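PDB 2G3B: putative TetR-family transcriptional regulator from Rhodococcus sp., which probably binds cis-regulatory DNA and represses transcription, as a TetR-family regulator. Local coordinates for residues L85-D90 and T173-R177; W101-R105 and L118-T122. All coordinates share one frame; numbering follows the deposited sequence.

Contact 1 (L85-D90 and T173-R177); sequences LGEIQD and TEDAR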
ATOM      1  N   LEU A  85       7.302  13.619   4.190  1.00 34.32           N
ATOM      2  CA  LEU A  85       8.561  13.248   3.499  1.00 34.69           C
ATOM      3  C   LEU A  85       9.456  12.357   4.356  1.00 35.18           C
ATOM      4  O   LEU A  85      10.222  11.548   3.821  1.00 35.05           O
ATOM      5  CB  LEU A  85       9.345  14.522   3.002  1.00 32.85           C
ATOM      6  CG  LEU A  85       9.099  14.933   1.516  1.00 36.00           C
ATOM      7  CD1 LEU A  85       7.648  15.336   1.376  1.00 33.70           C
ATOM      8  CD2 LEU A  85       9.996  16.114   1.096  1.00 35.85           C
ATOM      9  N   GLY A  86       9.395  12.536   5.680  1.00 36.07           N
ATOM     10  CA  GLY A  86      10.189  11.730   6.620  1.00 36.05           C
ATOM     11  C   GLY A  86       9.975  10.215   6.498  1.00 36.51           C
ATOM     12  O   GLY A  86      10.843   9.430   6.913  1.00 36.37           O
ATOM     13  N   GLU A  87       8.840   9.819   5.920  1.00 35.94           N
ATOM     14  CA  GLU A  87       8.450   8.397   5.718  1.00 36.49           C
ATOM     15  C   GLU A  87       9.222   7.669   4.620  1.00 34.30           C
ATOM     16  O   GLU A  87       9.300   6.410   4.568  1.00 33.63           O
ATOM     17  CB  GLU A  87       6.946   8.366   5.340  1.00 37.14           C
ATOM     18  CG  GLU A  87       5.997   8.998   6.359  1.00 40.28           C
ATOM     19  CD  GLU A  87       5.938   8.198   7.686  1.00 46.80           C
ATOM     20  OE1 GLU A  87       6.260   7.003   7.700  1.00 47.38           O
ATOM     21  OE2 GLU A  87       5.563   8.783   8.709  1.00 49.06           O
ATOM     22  N   ILE A  88       9.762   8.459   3.703  1.00 33.94           N
ATOM     23  CA  ILE A  88      10.435   7.928   2.520  1.00 33.80           C
ATOM     24  C   ILE A  88      11.794   8.582   2.363  1.00 35.01           C
ATOM     25  O   ILE A  88      11.901   9.690   1.872  1.00 33.12           O
ATOM     26  CB  ILE A  88       9.572   7.977   1.222  1.00 35.34           C
ATOM     27  CG1 ILE A  88       8.264   7.184   1.410  1.00 33.78           C
ATOM     28  CG2 ILE A  88      10.407   7.488  -0.020  1.00 34.37           C
ATOM     29  CD1 ILE A  88       7.247   7.391   0.274  1.00 34.41           C
ATOM     30  N   GLN A  89      12.830   7.845   2.800  1.00 33.57           N
ATOM     31  CA  GLN A  89      14.221   8.321   2.893  1.00 35.05           C
ATOM     32  C   GLN A  89      15.123   7.137   2.746  1.00 32.92           C
ATOM     33  O   GLN A  89      14.777   6.049   3.195  1.00 30.83           O
ATOM     34  CB  GLN A  89      14.576   8.961   4.278  1.00 35.14           C
ATOM     35  CG  GLN A  89      13.628  10.015   4.774  1.00 36.57           C
ATOM     36  CD  GLN A  89      14.174  10.747   6.011  1.00 37.31           C
ATOM     37  OE1 GLN A  89      15.280  11.300   5.979  1.00 38.34           O
ATOM     38  NE2 GLN A  89      13.419  10.718   7.104  1.00 30.18           N
ATOM     39  N   ASP A  90      16.255   7.339   2.081  1.00 34.34           N
ATOM     40  CA  ASP A  90      17.296   6.317   1.929  1.00 35.83           C
ATOM     41  C   ASP A  90      18.168   6.315   3.189  1.00 36.77           C
ATOM     42  O   ASP A  90      19.349   6.736   3.142  1.00 36.03           O
ATOM     43  CB  ASP A  90      18.210   6.655   0.738  1.00 36.25           C
ATOM     44  CG  ASP A  90      17.505   6.567  -0.602  1.00 40.43           C
ATOM     45  OD1 ASP A  90      16.542   5.776  -0.730  1.00 39.95           O
ATOM     46  OD2 ASP A  90      17.902   7.321  -1.548  1.00 46.72           O
ATOM     47  N   THR A 173      13.432   6.968  -4.820  1.00 29.22           N
ATOM     48  CA  THR A 173      13.264   7.744  -3.611  1.00 30.21           C
ATOM     49  C   THR A 173      12.932   9.228  -3.959  1.00 32.44           C
ATOM     50  O   THR A 173      11.954   9.798  -3.421  1.00 29.83           O
ATOM     51  CB  THR A 173      14.564   7.692  -2.740  1.00 33.07           C
ATOM     52  OG1 THR A 173      14.889   6.314  -2.522  1.00 29.99           O
ATOM     53  CG2 THR A 173      14.334   8.356  -1.374  1.00 32.58           C
ATOM     54  N   GLU A 174      13.745   9.825  -4.835  1.00 31.60           N
ATOM     55  CA  GLU A 174      13.597  11.256  -5.150  1.00 33.33           C
ATOM     56  C   GLU A 174      12.261  11.513  -5.867  1.00 33.54           C
ATOM     57  O   GLU A 174      11.656  12.579  -5.650  1.00 32.34           O
ATOM     58  CB  GLU A 174      14.792  11.779  -5.958  1.00 34.71           C
ATOM     59  CG  GLU A 174      14.993  11.215  -7.378  1.00 37.48           C
ATOM     60  CD  GLU A 174      15.822   9.886  -7.450  1.00 42.10           C
ATOM     61  OE1 GLU A 174      16.047   9.185  -6.406  1.00 33.91           O
ATOM     62  OE2 GLU A 174      16.217   9.559  -8.599  1.00 42.77           O
ATOM     63  N   ASP A 175      11.793  10.548  -6.698  1.00 31.81           N
ATOM     64  CA  ASP A 175      10.484  10.710  -7.341  1.00 33.32           C
ATOM     65  C   ASP A 175       9.374  10.684  -6.299  1.00 32.87           C
ATOM     66  O   ASP A 175       8.485  11.521  -6.292  1.00 32.73           O
ATOM     67  CB  ASP A 175      10.218   9.597  -8.388  1.00 33.07           C
ATOM     68  CG  ASP A 175      10.670   9.994  -9.778  1.00 38.37           C
ATOM     69  OD1 ASP A 175      11.459  10.984  -9.913  1.00 38.06           O
ATOM     70  OD2 ASP A 175      10.238   9.320 -10.731  1.00 41.08           O
ATOM     71  N   ALA A 176       9.421   9.683  -5.436  1.00 32.29           N
ATOM     72  CA  ALA A 176       8.408   9.524  -4.372  1.00 32.49           C
ATOM     73  C   ALA A 176       8.309  10.769  -3.441  1.00 32.87           C
ATOM     74  O   ALA A 176       7.220  11.230  -3.107  1.00 30.85           O
ATOM     75  CB  ALA A 176       8.690   8.195  -3.567  1.00 31.42           C
ATOM     76  N   ARG A 177       9.467  11.323  -3.052  1.00 31.38           N
ATOM     77  CA  ARG A 177       9.496  12.563  -2.253  1.00 30.81           C
ATOM     78  C   ARG A 177       8.909  13.752  -2.996  1.00 30.02           C
ATOM     79  O   ARG A 177       8.156  14.531  -2.407  1.00 29.36           O
ATOM     80  CB  ARG A 177      10.944  12.825  -1.770  1.00 30.14           C
ATOM     81  CG  ARG A 177      11.346  11.738  -0.740  1.00 26.93           C
ATOM     82  CD  ARG A 177      12.916  11.746  -0.425  1.00 33.32           C
ATOM     83  NE  ARG A 177      13.328  13.063   0.128  1.00 32.20           N
ATOM     84  CZ  ARG A 177      13.181  13.398   1.409  1.00 33.51           C
ATOM     85  NH1 ARG A 177      12.603  12.562   2.274  1.00 33.21           N
ATOM     86  NH2 ARG A 177      13.612  14.561   1.828  1.00 32.42           N
TER
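Arg177 reaches across the end of helix 76-86 and slides its guanidinium under the side chain of Leu85, whose CD2 sits 4.0 Å above the guanidinium plane, toward its rim. The two side chains cross at about a right angle. A bend at chi3 (60°) turns the arginine tip back toward the turn, where NH1 donates to Ile88 O at 3.0 Å, fairly straight at 162°. That oxygen lies in the guanidinium plane, while the donor stands 30° out of the carbonyl plane. Leu85 O is just as close to NH1 but poorly angled, and it accepts instead from Ile88 N. Next to the guanidinium, Gln89 CG packs 3.7 Å from Arg177 NH1, and the glutamine chain, extended beyond CG, carries NE2 to Gly86 O, with which it forms a hydrogen bond.

Ile88 also points toward helix 173-188: its CG2 meets Ala176 CB at 4.0 Å, and the side chain is buried against Leu162, Ser163 and Trp166 of helix 148-167. At the far, more open end, Asp90 and Thr173 approach from opposite directions. Thr173 OG1 donates to Asp90 OD1 in a very short bond of 2.5 Å, and OG1 is also bonded to Trp166 NE1.

The turn after helix 76-86 thus packs on the first turn of helix 173-188, an apolar patch flanked by polar links, within the all-helical C-terminal domain of a TetR-family protein.

Contact 2 (W101-R105 and L118-T122); sequences WNELR and LARTT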
ATOM      1  N   TRP A 101       6.385  -2.378   7.933  1.00 31.61           N
ATOM      2  CA  TRP A 101       5.014  -1.906   7.840  1.00 32.70           C
ATOM      3  C   TRP A 101       4.342  -2.493   6.596  1.00 33.14           C
ATOM      4  O   TRP A 101       3.212  -2.938   6.664  1.00 34.18           O
ATOM      5  CB  TRP A 101       5.000  -0.367   7.777  1.00 33.40           C
ATOM      6  CG  TRP A 101       3.678   0.203   7.907  1.00 35.39           C
ATOM      7  CD1 TRP A 101       2.807   0.539   6.880  1.00 35.13           C
ATOM      8  CD2 TRP A 101       3.021   0.545   9.129  1.00 35.13           C
ATOM      9  NE1 TRP A 101       1.646   1.049   7.431  1.00 38.28           N
ATOM     10  CE2 TRP A 101       1.751   1.063   8.796  1.00 34.90           C
ATOM     11  CE3 TRP A 101       3.363   0.417  10.483  1.00 36.14           C
ATOM     12  CZ2 TRP A 101       0.834   1.501   9.777  1.00 36.34           C
ATOM     13  CZ3 TRP A 101       2.455   0.842  11.448  1.00 36.30           C
ATOM     14  CH2 TRP A 101       1.202   1.384  11.080  1.00 37.91           C
ATOM     15  N   ASN A 102       5.020  -2.435   5.455  1.00 33.74           N
ATOM     16  CA  ASN A 102       4.559  -3.050   4.218  1.00 34.11           C
ATOM     17  C   ASN A 102       4.129  -4.518   4.408  1.00 34.22           C
ATOM     18  O   ASN A 102       3.047  -4.925   3.957  1.00 33.20           O
ATOM     19  CB  ASN A 102       5.703  -2.975   3.186  1.00 33.92           C
ATOM     20  CG  ASN A 102       5.203  -3.037   1.753  1.00 38.84           C
ATOM     21  OD1 ASN A 102       5.395  -4.031   1.071  1.00 44.17           O
ATOM     22  ND2 ASN A 102       4.558  -1.978   1.302  1.00 31.82           N
ATOM     23  N   GLU A 103       4.969  -5.292   5.120  1.00 33.61           N
ATOM     24  CA  GLU A 103       4.666  -6.700   5.466  1.00 33.74           C
ATOM     25  C   GLU A 103       3.439  -6.845   6.351  1.00 32.41           C
ATOM     26  O   GLU A 103       2.556  -7.656   6.093  1.00 32.61           O
ATOM     27  CB  GLU A 103       5.863  -7.374   6.174  1.00 33.47           C
ATOM     28  CG  GLU A 103       7.025  -7.692   5.230  1.00 35.33           C
ATOM     29  CD  GLU A 103       6.726  -8.888   4.313  1.00 39.18           C
ATOM     30  OE1 GLU A 103       5.790  -9.692   4.593  1.00 36.20           O
ATOM     31  OE2 GLU A 103       7.475  -9.035   3.316  1.00 43.56           O
ATOM     32  N   LEU A 104       3.395  -6.075   7.409  1.00 32.08           N
ATOM     33  CA  LEU A 104       2.232  -6.114   8.314  1.00 31.76           C
ATOM     34  C   LEU A 104       0.942  -5.709   7.646  1.00 31.99           C
ATOM     35  O   LEU A 104      -0.136  -6.334   7.870  1.00 32.35           O
ATOM     36  CB  LEU A 104       2.499  -5.195   9.498  1.00 31.55           C
ATOM     37  CG  LEU A 104       3.616  -5.742  10.410  1.00 35.15           C
ATOM     38  CD1 LEU A 104       4.275  -4.594  11.172  1.00 36.33           C
ATOM     39  CD2 LEU A 104       3.134  -6.849  11.379  1.00 39.92           C
ATOM     40  N   ARG A 105       1.014  -4.638   6.855  1.00 31.61           N
ATOM     41  CA  ARG A 105      -0.207  -4.187   6.094  1.00 32.30           C
ATOM     42  C   ARG A 105      -0.722  -5.296   5.131  1.00 32.61           C
ATOM     43  O   ARG A 105      -1.926  -5.605   5.084  1.00 34.30           O
ATOM     44  CB  ARG A 105       0.081  -2.858   5.373  1.00 30.03           C
ATOM     45  CG  ARG A 105      -0.954  -2.497   4.326  1.00 32.24           C
ATOM     46  CD  ARG A 105      -2.270  -2.027   4.949  1.00 27.62           C
ATOM     47  NE  ARG A 105      -2.102  -0.835   5.780  1.00 28.84           N
ATOM     48  CZ  ARG A 105      -2.918  -0.486   6.769  1.00 32.38           C
ATOM     49  NH1 ARG A 105      -4.007  -1.213   7.067  1.00 30.50           N
ATOM     50  NH2 ARG A 105      -2.651   0.603   7.462  1.00 33.03           N
ATOM     51  N   LEU A 118      -3.140  -3.144  13.966  1.00 31.79           N
ATOM     52  CA  LEU A 118      -2.714  -2.314  12.838  1.00 31.74           C
ATOM     53  C   LEU A 118      -3.626  -1.098  12.676  1.00 30.35           C
ATOM     54  O   LEU A 118      -3.151  -0.012  12.366  1.00 31.87           O
ATOM     55  CB  LEU A 118      -2.720  -3.122  11.524  1.00 30.96           C
ATOM     56  CG  LEU A 118      -2.309  -2.428  10.210  1.00 30.87           C
ATOM     57  CD1 LEU A 118      -0.932  -1.714  10.331  1.00 28.09           C
ATOM     58  CD2 LEU A 118      -2.313  -3.432   9.067  1.00 32.55           C
ATOM     59  N   ALA A 119      -4.926  -1.304  12.820  1.00 30.16           N
ATOM     60  CA  ALA A 119      -5.920  -0.205  12.736  1.00 29.67           C
ATOM     61  C   ALA A 119      -5.640   0.842  13.810  1.00 31.04           C
ATOM     62  O   ALA A 119      -5.693   2.053  13.561  1.00 30.57           O
ATOM     63  CB  ALA A 119      -7.339  -0.756  12.876  1.00 29.57           C
ATOM     64  N   ARG A 120      -5.275   0.374  15.003  1.00 30.80           N
ATOM     65  CA  ARG A 120      -5.064   1.303  16.129  1.00 31.75           C
ATOM     66  C   ARG A 120      -3.806   2.063  15.873  1.00 30.93           C
ATOM     67  O   ARG A 120      -3.775   3.258  16.123  1.00 31.78           O
ATOM     68  CB  ARG A 120      -4.940   0.554  17.459  1.00 30.37           C
ATOM     69  CG  ARG A 120      -6.306   0.121  18.067  1.00 33.15           C
ATOM     70  CD  ARG A 120      -6.157  -0.464  19.478  1.00 33.54           C
ATOM     71  NE  ARG A 120      -5.450  -1.754  19.526  1.00 35.75           N
ATOM     72  CZ  ARG A 120      -6.024  -2.962  19.580  1.00 35.74           C
ATOM     73  NH1 ARG A 120      -7.334  -3.123  19.545  1.00 34.51           N
ATOM     74  NH2 ARG A 120      -5.262  -4.037  19.634  1.00 34.01           N
ATOM     75  N   THR A 121      -2.743   1.376  15.414  1.00 30.97           N
ATOM     76  CA  THR A 121      -1.481   2.081  15.160  1.00 31.46           C
ATOM     77  C   THR A 121      -1.636   3.038  13.980  1.00 31.18           C
ATOM     78  O   THR A 121      -1.193   4.171  14.046  1.00 31.37           O
ATOM     79  CB  THR A 121      -0.307   1.058  14.996  1.00 31.25           C
ATOM     80  OG1 THR A 121      -0.251   0.286  16.180  1.00 33.71           O
ATOM     81  CG2 THR A 121       1.051   1.758  14.816  1.00 31.19           C
ATOM     82  N   THR A 122      -2.323   2.608  12.919  1.00 31.51           N
ATOM     83  CA  THR A 122      -2.540   3.478  11.755  1.00 31.37           C
ATOM     84  C   THR A 122      -3.353   4.713  12.193  1.00 31.91           C
ATOM     85  O   THR A 122      -3.045   5.857  11.776  1.00 31.76           O
ATOM     86  CB  THR A 122      -3.289   2.733  10.627  1.00 32.59           C
ATOM     87  OG1 THR A 122      -2.514   1.620  10.232  1.00 30.28           O
ATOM     88  CG2 THR A 122      -3.564   3.648   9.394  1.00 32.28           C
TER
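Two flat groups, the Trp101 indole and the Arg105 guanidinium, each present a face to a different methyl of Leu118. Leu118 CD1 lies over the face of the six-membered ring of Trp101, 4.0 Å from its centroid, a CH-pi contact. CD2 rests 3.4 Å above the guanidinium plane, toward the rim and nearest to Arg105 NH1. The two methyls of the leucine thus serve two differently turned faces, with CG carried away from the backbone N (chi1 180°) to reach across the gap.

The edges are taken up by threonines. Thr121 CG2 meets the indole rim in the ring plane, 3.8 Å from Trp101 CH2, while Thr122 OG1 comes up to the same rim at 3.4 Å from Trp101 CZ2. OG1 also sits at the guanidinium edge, where Arg105 NH2 gives it a weak, strongly bent hydrogen bond (3.0 Å, 124°). Its own proton goes to Leu118 O at 2.8 Å, one turn back in the helix. That carbonyl takes Thr122 N as well, the two donors arriving from opposite faces of its plane.

Stronger partners hold the arginine: NE forms a salt bridge with Glu160, and NH1 another with Glu170 of the second subunit. Such a pair would be expected to favour the charge on this buried group.

The axes of the two short segments approach to 12.0 Å, with their N-to-C directions 134° apart, far enough for large side chains to fill the interval. Helix 47-66 packs against the contact, its Leu55 touching Trp101, Leu104 and Leu118; Leu104 also packs on Ile16 and Ile21 of helix 2-23, and Glu160 belongs to helix 148-167.

From the N terminus, the chain passes through the helices that include the predicted DNA-binding motif, then helix 47-66, and reaches the first half of contact 1 where helix 76-86 ends. Helix 92-110 follows and carries 101-105; a short connection leads into helix 115-139, and 118-122 closes the small loop of contact 2. Only after helix 148-167 does the chain return, at 173-177, to complete contact 1. Contact 2 is thus nested inside the much longer loop. The centres are 19 Å apart and the contacts do not touch. One joins helix 76-86 to the final helix; the other ties successive helices together near the chain's centre.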